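Local coordinates for sulfoquinovosidase (Escherichia coli, PDB 5AEG), which hydrolyses sulfoquinovosyl diacylglycerides and simpler sulfoquinovosides such as sulfoquinovosyl glycerol, releasing sulfoquinovose for sulfoglycolysis, at residues A[343-355]-A[373-385]. Numbering follows the deposited sequence.
Sequences DLCEEAAQHGYLA and GVVDLTNPEAYAW
Tyr353 and Trp385 pack between helix 343-351 and the start of helix 380-395, which run roughly antiparallel. Their rings meet obliquely, planes 39° apart; Tyr353 CD2 lies 3.4 Å above the indole plane of Trp385, offset toward the rim. The phenol is itself sandwiched: Ala382 CA sits over one face, 3.9 Å from the Tyr353 ring centroid in a CH-pi contact, while His351 CB covers the opposite one. With Trp385 CG anti to the backbone N (chi1 167°), the indole reaches across to the other helix, where Ala348 CB meets Trp385 CH2 at 3.8 Å. Glu347 OE1, in the indole plane, accepts a weak bond from Trp385 NE1 (3.2 Å), its carboxylate turned 77° from the ring. Were Trp385 an alanine, Glu347 would probably lose this donor and a gap would be likely beside Tyr353. Beyond the rings, a single beta bridge pairs Leu354 with Val375: Asp376 N donates to Tyr353 O (2.8 Å) and Ala355 N to Val374 O (2.9 Å). Asn379, whose OD1 caps helix 380-395, sends ND2 weakly to Gly352 O in the Schellman turn. In this barrel-domain contact the two aromatic residues bury the most surface, the side-chain bonds across it are weak, and two short backbone bonds fix the register.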
ATOM      1  N   ASP A 343       9.542 -22.669 -18.793  1.00 32.75           N
ATOM      2  CA  ASP A 343       8.771 -23.861 -18.451  1.00 36.69           C
ATOM      3  C   ASP A 343       7.404 -23.565 -17.945  1.00 40.78           C
ATOM      4  O   ASP A 343       6.427 -24.214 -18.351  1.00 33.98           O
ATOM      5  CB  ASP A 343       9.424 -24.564 -17.242  1.00 47.55           C
ATOM      6  CG  ASP A 343      10.649 -25.312 -17.587  1.00 64.98           C
ATOM      7  OD1 ASP A 343      10.937 -25.448 -18.814  1.00 68.25           O
ATOM      8  OD2 ASP A 343      11.312 -25.761 -16.607  1.00 66.78           O
ATOM      9  N   LEU A 344       7.319 -22.659 -16.945  1.00 32.02           N
ATOM     10  CA  LEU A 344       5.998 -22.432 -16.331  1.00 33.14           C
ATOM     11  C   LEU A 344       4.989 -21.921 -17.310  1.00 27.82           C
ATOM     12  O   LEU A 344       3.835 -22.318 -17.196  1.00 31.12           O
ATOM     13  CB  LEU A 344       6.007 -21.457 -15.119  1.00 31.11           C
ATOM     14  CG  LEU A 344       6.842 -21.935 -13.952  1.00 32.14           C
ATOM     15  CD1 LEU A 344       6.833 -20.889 -12.827  1.00 29.42           C
ATOM     16  CD2 LEU A 344       6.302 -23.247 -13.375  1.00 32.19           C
ATOM     17  N   CYS A 345       5.370 -21.027 -18.205  1.00 27.98           N
ATOM     18  CA  CYS A 345       4.415 -20.436 -19.152  1.00 31.19           C
ATOM     19  C   CYS A 345       3.957 -21.515 -20.156  1.00 36.41           C
ATOM     20  O   CYS A 345       2.807 -21.492 -20.608  1.00 34.55           O
ATOM     21  CB  CYS A 345       5.050 -19.292 -19.949  1.00 32.45           C
ATOM     22  SG  CYS A 345       3.859 -18.268 -20.896  1.00 33.93           S
ATOM     23  N   GLU A 346       4.869 -22.424 -20.525  1.00 36.89           N
ATOM     24  CA  GLU A 346       4.504 -23.519 -21.473  1.00 40.18           C
ATOM     25  C   GLU A 346       3.447 -24.406 -20.811  1.00 37.60           C
ATOM     26  O   GLU A 346       2.396 -24.729 -21.377  1.00 38.62           O
ATOM     27  CB  GLU A 346       5.790 -24.292 -21.841  1.00 45.39           C
ATOM     28  CG  GLU A 346       5.568 -25.436 -22.846  1.00 59.70           C
ATOM     29  CD  GLU A 346       6.792 -26.354 -22.987  1.00 74.72           C
ATOM     30  OE1 GLU A 346       7.923 -26.011 -22.503  1.00 85.41           O
ATOM     31  OE2 GLU A 346       6.615 -27.429 -23.605  1.00 81.86           O
ATOM     32  N   GLU A 347       3.702 -24.779 -19.572  1.00 35.66           N
ATOM     33  CA  GLU A 347       2.730 -25.508 -18.804  1.00 37.17           C
ATOM     34  C   GLU A 347       1.361 -24.804 -18.701  1.00 43.23           C
ATOM     35  O   GLU A 347       0.298 -25.399 -18.956  1.00 41.13           O
ATOM     36  CB  GLU A 347       3.325 -25.842 -17.444  1.00 43.32           C
ATOM     37  CG  GLU A 347       2.390 -26.588 -16.511  1.00 53.21           C
ATOM     38  CD  GLU A 347       3.087 -27.118 -15.252  1.00 59.58           C
ATOM     39  OE1 GLU A 347       3.986 -26.439 -14.705  1.00 58.89           O
ATOM     40  OE2 GLU A 347       2.707 -28.211 -14.788  1.00 62.69           O
ATOM     41  N   ALA A 348       1.395 -23.532 -18.355  1.00 35.14           N
ATOM     42  CA  ALA A 348       0.221 -22.691 -18.385  1.00 38.94           C
ATOM     43  C   ALA A 348      -0.509 -22.666 -19.737  1.00 33.34           C
ATOM     44  O   ALA A 348      -1.725 -22.822 -19.776  1.00 37.91           O
ATOM     45  CB  ALA A 348       0.595 -21.247 -17.987  1.00 36.68           C
ATOM     46  N   ALA A 349       0.237 -22.446 -20.816  1.00 34.75           N
ATOM     47  CA  ALA A 349      -0.358 -22.449 -22.155  1.00 39.59           C
ATOM     48  C   ALA A 349      -1.030 -23.802 -22.385  1.00 41.17           C
ATOM     49  O   ALA A 349      -2.145 -23.853 -22.876  1.00 39.16           O
ATOM     50  CB  ALA A 349       0.665 -22.150 -23.234  1.00 38.82           C
ATOM     51  N   GLN A 350      -0.391 -24.887 -21.975  1.00 42.43           N
ATOM     52  CA  GLN A 350      -0.970 -26.227 -22.226  1.00 44.80           C
ATOM     53  C   GLN A 350      -2.250 -26.473 -21.490  1.00 44.46           C
ATOM     54  O   GLN A 350      -3.096 -27.208 -21.998  1.00 40.13           O
ATOM     55  CB  GLN A 350      -0.052 -27.343 -21.794  1.00 49.61           C
ATOM     56  CG  GLN A 350       1.169 -27.517 -22.638  1.00 56.99           C
ATOM     57  CD  GLN A 350       2.156 -28.432 -21.940  1.00 69.24           C
ATOM     58  OE1 GLN A 350       1.780 -29.231 -21.044  1.00 81.03           O
ATOM     59  NE2 GLN A 350       3.432 -28.317 -22.321  1.00 77.44           N
ATOM     60  N   HIS A 351      -2.398 -25.938 -20.276  1.00 35.73           N
ATOM     61  CA  HIS A 351      -3.579 -26.203 -19.490  1.00 35.39           C
ATOM     62  C   HIS A 351      -4.658 -25.103 -19.531  1.00 33.38           C
ATOM     63  O   HIS A 351      -5.665 -25.227 -18.851  1.00 34.92           O
ATOM     64  CB  HIS A 351      -3.191 -26.514 -18.077  1.00 41.32           C
ATOM     65  CG  HIS A 351      -2.437 -27.791 -17.942  1.00 54.70           C
ATOM     66  ND1 HIS A 351      -1.132 -27.940 -18.386  1.00 54.97           N
ATOM     67  CD2 HIS A 351      -2.796 -28.981 -17.404  1.00 55.13           C
ATOM     68  CE1 HIS A 351      -0.723 -29.169 -18.124  1.00 55.59           C
ATOM     69  NE2 HIS A 351      -1.708 -29.814 -17.520  1.00 55.99           N
ATOM     70  N   GLY A 352      -4.467 -24.068 -20.342  1.00 32.76           N
ATOM     71  CA  GLY A 352      -5.422 -22.924 -20.450  1.00 37.79           C
ATOM     72  C   GLY A 352      -5.398 -22.031 -19.164  1.00 36.66           C
ATOM     73  O   GLY A 352      -6.424 -21.459 -18.781  1.00 36.40           O
ATOM     74  N   TYR A 353      -4.241 -21.962 -18.502  1.00 35.33           N
ATOM     75  CA  TYR A 353      -4.071 -21.192 -17.234  1.00 34.29           C
ATOM     76  C   TYR A 353      -3.773 -19.675 -17.434  1.00 36.21           C
ATOM     77  O   TYR A 353      -3.672 -18.909 -16.426  1.00 36.77           O
ATOM     78  CB  TYR A 353      -2.947 -21.835 -16.388  1.00 34.72           C
ATOM     79  CG  TYR A 353      -3.220 -23.233 -15.799  1.00 36.31           C
ATOM     80  CD1 TYR A 353      -4.501 -23.763 -15.742  1.00 41.50           C
ATOM     81  CD2 TYR A 353      -2.173 -24.027 -15.294  1.00 41.19           C
ATOM     82  CE1 TYR A 353      -4.755 -25.008 -15.199  1.00 42.73           C
ATOM     83  CE2 TYR A 353      -2.421 -25.289 -14.755  1.00 41.01           C
ATOM     84  CZ  TYR A 353      -3.730 -25.755 -14.723  1.00 45.23           C
ATOM     85  OH  TYR A 353      -4.099 -26.955 -14.204  1.00 57.28           O
ATOM     86  N   LEU A 354      -3.613 -19.233 -18.690  1.00 32.34           N
ATOM     87  CA  LEU A 354      -3.367 -17.838 -19.043  1.00 32.37           C
ATOM     88  C   LEU A 354      -4.626 -17.081 -19.396  1.00 39.89           C
ATOM     89  O   LEU A 354      -5.610 -17.679 -19.832  1.00 35.30           O
ATOM     90  CB  LEU A 354      -2.349 -17.738 -20.163  1.00 32.21           C
ATOM     91  CG  LEU A 354      -0.984 -18.385 -19.892  1.00 32.09           C
ATOM     92  CD1 LEU A 354      -0.065 -18.300 -21.097  1.00 32.81           C
ATOM     93  CD2 LEU A 354      -0.269 -17.713 -18.715  1.00 32.50           C
ATOM     94  N   ALA A 355      -4.635 -15.779 -19.101  1.00 34.13           N
ATOM     95  CA  ALA A 355      -5.653 -14.901 -19.615  1.00 33.27           C
ATOM     96  C   ALA A 355      -5.584 -14.904 -21.108  1.00 33.66           C
ATOM     97  O   ALA A 355      -4.511 -15.076 -21.684  1.00 28.92           O
ATOM     98  CB  ALA A 355      -5.416 -13.464 -19.132  1.00 34.21           C
ATOM     99  N   GLY A 373       3.393 -14.250 -20.023  1.00 28.35           N
ATOM    100  CA  GLY A 373       1.959 -14.617 -19.927  1.00 29.97           C
ATOM    101  C   GLY A 373       1.349 -14.177 -18.605  1.00 29.27           C
ATOM    102  O   GLY A 373       2.017 -14.150 -17.552  1.00 25.65           O
ATOM    103  N   VAL A 374       0.093 -13.804 -18.672  1.00 27.43           N
ATOM    104  CA  VAL A 374      -0.644 -13.330 -17.542  1.00 26.16           C
ATOM    105  C   VAL A 374      -1.348 -14.540 -16.956  1.00 29.01           C
ATOM    106  O   VAL A 374      -2.280 -15.042 -17.596  1.00 31.29           O
ATOM    107  CB  VAL A 374      -1.706 -12.247 -17.946  1.00 30.27           C
ATOM    108  CG1 VAL A 374      -2.474 -11.787 -16.713  1.00 30.98           C
ATOM    109  CG2 VAL A 374      -1.101 -11.079 -18.684  1.00 30.07           C
ATOM    110  N   VAL A 375      -1.029 -14.901 -15.710  1.00 27.59           N
ATOM    111  CA  VAL A 375      -1.625 -16.031 -15.051  1.00 29.99           C
ATOM    112  C   VAL A 375      -3.054 -15.644 -14.688  1.00 32.27           C
ATOM    113  O   VAL A 375      -3.292 -14.585 -14.088  1.00 28.80           O
ATOM    114  CB  VAL A 375      -0.876 -16.450 -13.802  1.00 26.18           C
ATOM    115  CG1 VAL A 375      -1.570 -17.565 -13.044  1.00 25.64           C
ATOM    116  CG2 VAL A 375       0.573 -16.823 -14.134  1.00 29.57           C
ATOM    117  N   ASP A 376      -4.022 -16.473 -15.062  1.00 28.50           N
ATOM    118  CA  ASP A 376      -5.425 -16.085 -14.879  1.00 28.99           C
ATOM    119  C   ASP A 376      -5.906 -16.511 -13.573  1.00 31.65           C
ATOM    120  O   ASP A 376      -6.474 -17.606 -13.399  1.00 31.97           O
ATOM    121  CB  ASP A 376      -6.343 -16.588 -16.012  1.00 33.94           C
ATOM    122  CG  ASP A 376      -7.798 -16.102 -15.847  1.00 38.93           C
ATOM    123  OD1 ASP A 376      -8.120 -15.403 -14.843  1.00 31.85           O
ATOM    124  OD2 ASP A 376      -8.624 -16.366 -16.763  1.00 32.34           O
ATOM    125  N   LEU A 377      -5.723 -15.622 -12.584  1.00 28.20           N
ATOM    126  CA  LEU A 377      -6.056 -15.994 -11.218  1.00 29.27           C
ATOM    127  C   LEU A 377      -7.585 -16.249 -10.968  1.00 29.19           C
ATOM    128  O   LEU A 377      -7.936 -16.716  -9.868  1.00 29.64           O
ATOM    129  CB  LEU A 377      -5.512 -14.945 -10.184  1.00 28.33           C
ATOM    130  CG  LEU A 377      -3.982 -14.771 -10.190  1.00 29.04           C
ATOM    131  CD1 LEU A 377      -3.507 -13.674  -9.223  1.00 32.85           C
ATOM    132  CD2 LEU A 377      -3.352 -16.075  -9.804  1.00 29.12           C
ATOM    133  N   THR A 378      -8.455 -15.858 -11.914  1.00 29.71           N
ATOM    134  CA  THR A 378      -9.904 -16.121 -11.795  1.00 30.65           C
ATOM    135  C   THR A 378     -10.224 -17.565 -12.293  1.00 36.16           C
ATOM    136  O   THR A 378     -11.303 -18.004 -12.126  1.00 35.22           O
ATOM    137  CB  THR A 378     -10.798 -15.190 -12.641  1.00 28.87           C
ATOM    138  OG1 THR A 378     -10.741 -15.529 -14.044  1.00 28.03           O
ATOM    139  CG2 THR A 378     -10.379 -13.709 -12.525  1.00 31.40           C
ATOM    140  N   ASN A 379      -9.277 -18.249 -12.899  1.00 36.43           N
ATOM    141  CA  ASN A 379      -9.412 -19.670 -13.216  1.00 35.26           C
ATOM    142  C   ASN A 379      -9.031 -20.509 -12.026  1.00 34.46           C
ATOM    143  O   ASN A 379      -7.868 -20.568 -11.595  1.00 33.78           O
ATOM    144  CB  ASN A 379      -8.556 -19.993 -14.432  1.00 34.40           C
ATOM    145  CG  ASN A 379      -8.586 -21.492 -14.827  1.00 29.38           C
ATOM    146  OD1 ASN A 379      -8.939 -22.370 -14.032  1.00 33.69           O
ATOM    147  ND2 ASN A 379      -8.189 -21.739 -16.019  1.00 32.45           N
ATOM    148  N   PRO A 380     -10.000 -21.172 -11.436  1.00 38.56           N
ATOM    149  CA  PRO A 380      -9.654 -21.853 -10.183  1.00 34.93           C
ATOM    150  C   PRO A 380      -8.525 -22.932 -10.270  1.00 34.29           C
ATOM    151  O   PRO A 380      -7.813 -23.194  -9.272  1.00 34.33           O
ATOM    152  CB  PRO A 380     -10.983 -22.488  -9.749  1.00 40.10           C
ATOM    153  CG  PRO A 380     -12.060 -21.817 -10.555  1.00 41.67           C
ATOM    154  CD  PRO A 380     -11.430 -21.330 -11.815  1.00 41.20           C
ATOM    155  N   GLU A 381      -8.326 -23.531 -11.436  1.00 36.29           N
ATOM    156  CA  GLU A 381      -7.239 -24.488 -11.567  1.00 40.95           C
ATOM    157  C   GLU A 381      -5.904 -23.762 -11.746  1.00 35.37           C
ATOM    158  O   GLU A 381      -4.883 -24.232 -11.269  1.00 31.87           O
ATOM    159  CB  GLU A 381      -7.475 -25.419 -12.759  1.00 47.08           C
ATOM    160  CG  GLU A 381      -8.696 -26.301 -12.593  1.00 56.05           C
ATOM    161  CD  GLU A 381      -9.165 -26.843 -13.932  1.00 71.75           C
ATOM    162  OE1 GLU A 381      -8.305 -27.313 -14.733  1.00 75.41           O
ATOM    163  OE2 GLU A 381     -10.388 -26.785 -14.187  1.00 83.32           O
ATOM    164  N   ALA A 382      -5.929 -22.642 -12.464  1.00 34.32           N
ATOM    165  CA  ALA A 382      -4.701 -21.841 -12.638  1.00 32.81           C
ATOM    166  C   ALA A 382      -4.234 -21.273 -11.264  1.00 34.19           C
ATOM    167  O   ALA A 382      -3.030 -21.288 -10.955  1.00 31.96           O
ATOM    168  CB  ALA A 382      -4.928 -20.746 -13.625  1.00 33.31           C
ATOM    169  N   TYR A 383      -5.210 -20.813 -10.468  1.00 34.49           N
ATOM    170  CA  TYR A 383      -4.986 -20.308  -9.098  1.00 34.88           C
ATOM    171  C   TYR A 383      -4.376 -21.347  -8.224  1.00 37.39           C
ATOM    172  O   TYR A 383      -3.318 -21.094  -7.615  1.00 32.29           O
ATOM    173  CB  TYR A 383      -6.288 -19.782  -8.513  1.00 35.84           C
ATOM    174  CG  TYR A 383      -6.186 -19.230  -7.126  1.00 35.49           C
ATOM    175  CD1 TYR A 383      -6.249 -20.060  -6.019  1.00 32.34           C
ATOM    176  CD2 TYR A 383      -6.032 -17.866  -6.910  1.00 32.16           C
ATOM    177  CE1 TYR A 383      -6.192 -19.567  -4.732  1.00 34.96           C
ATOM    178  CE2 TYR A 383      -5.947 -17.352  -5.615  1.00 31.40           C
ATOM    179  CZ  TYR A 383      -6.015 -18.183  -4.524  1.00 33.78           C
ATOM    180  OH  TYR A 383      -5.926 -17.658  -3.247  1.00 31.31           O
ATOM    181  N   ALA A 384      -4.990 -22.547  -8.202  1.00 33.65           N
ATOM    182  CA  ALA A 384      -4.454 -23.734  -7.504  1.00 32.51           C
ATOM    183  C   ALA A 384      -3.062 -24.099  -7.929  1.00 28.38           C
ATOM    184  O   ALA A 384      -2.197 -24.402  -7.078  1.00 31.03           O
ATOM    185  CB  ALA A 384      -5.368 -24.969  -7.693  1.00 36.16           C
ATOM    186  N   TRP A 385      -2.862 -24.081  -9.233  1.00 31.49           N
ATOM    187  CA  TRP A 385      -1.571 -24.407  -9.855  1.00 31.01           C
ATOM    188  C   TRP A 385      -0.477 -23.443  -9.407  1.00 34.92           C
ATOM    189  O   TRP A 385       0.605 -23.841  -9.104  1.00 31.40           O
ATOM    190  CB  TRP A 385      -1.688 -24.316 -11.380  1.00 29.80           C
ATOM    191  CG  TRP A 385      -0.384 -24.316 -12.195  1.00 28.43           C
ATOM    192  CD1 TRP A 385       0.477 -25.371 -12.425  1.00 32.96           C
ATOM    193  CD2 TRP A 385       0.192 -23.200 -12.869  1.00 32.67           C
ATOM    194  NE1 TRP A 385       1.526 -24.967 -13.205  1.00 32.59           N
ATOM    195  CE2 TRP A 385       1.379 -23.640 -13.489  1.00 34.59           C
ATOM    196  CE3 TRP A 385      -0.199 -21.875 -13.050  1.00 30.38           C
ATOM    197  CZ2 TRP A 385       2.165 -22.802 -14.244  1.00 33.58           C
ATOM    198  CZ3 TRP A 385       0.578 -21.053 -13.799  1.00 29.74           C
ATOM    199  CH2 TRP A 385       1.750 -21.514 -14.387  1.00 37.10           C
TER
HETATM  200  O   HOH W   1      -7.852 -24.275 -17.275  1.00 37.74           O
HETATM  201  O   HOH W   2      -7.615 -18.802 -17.958  1.00 42.82           O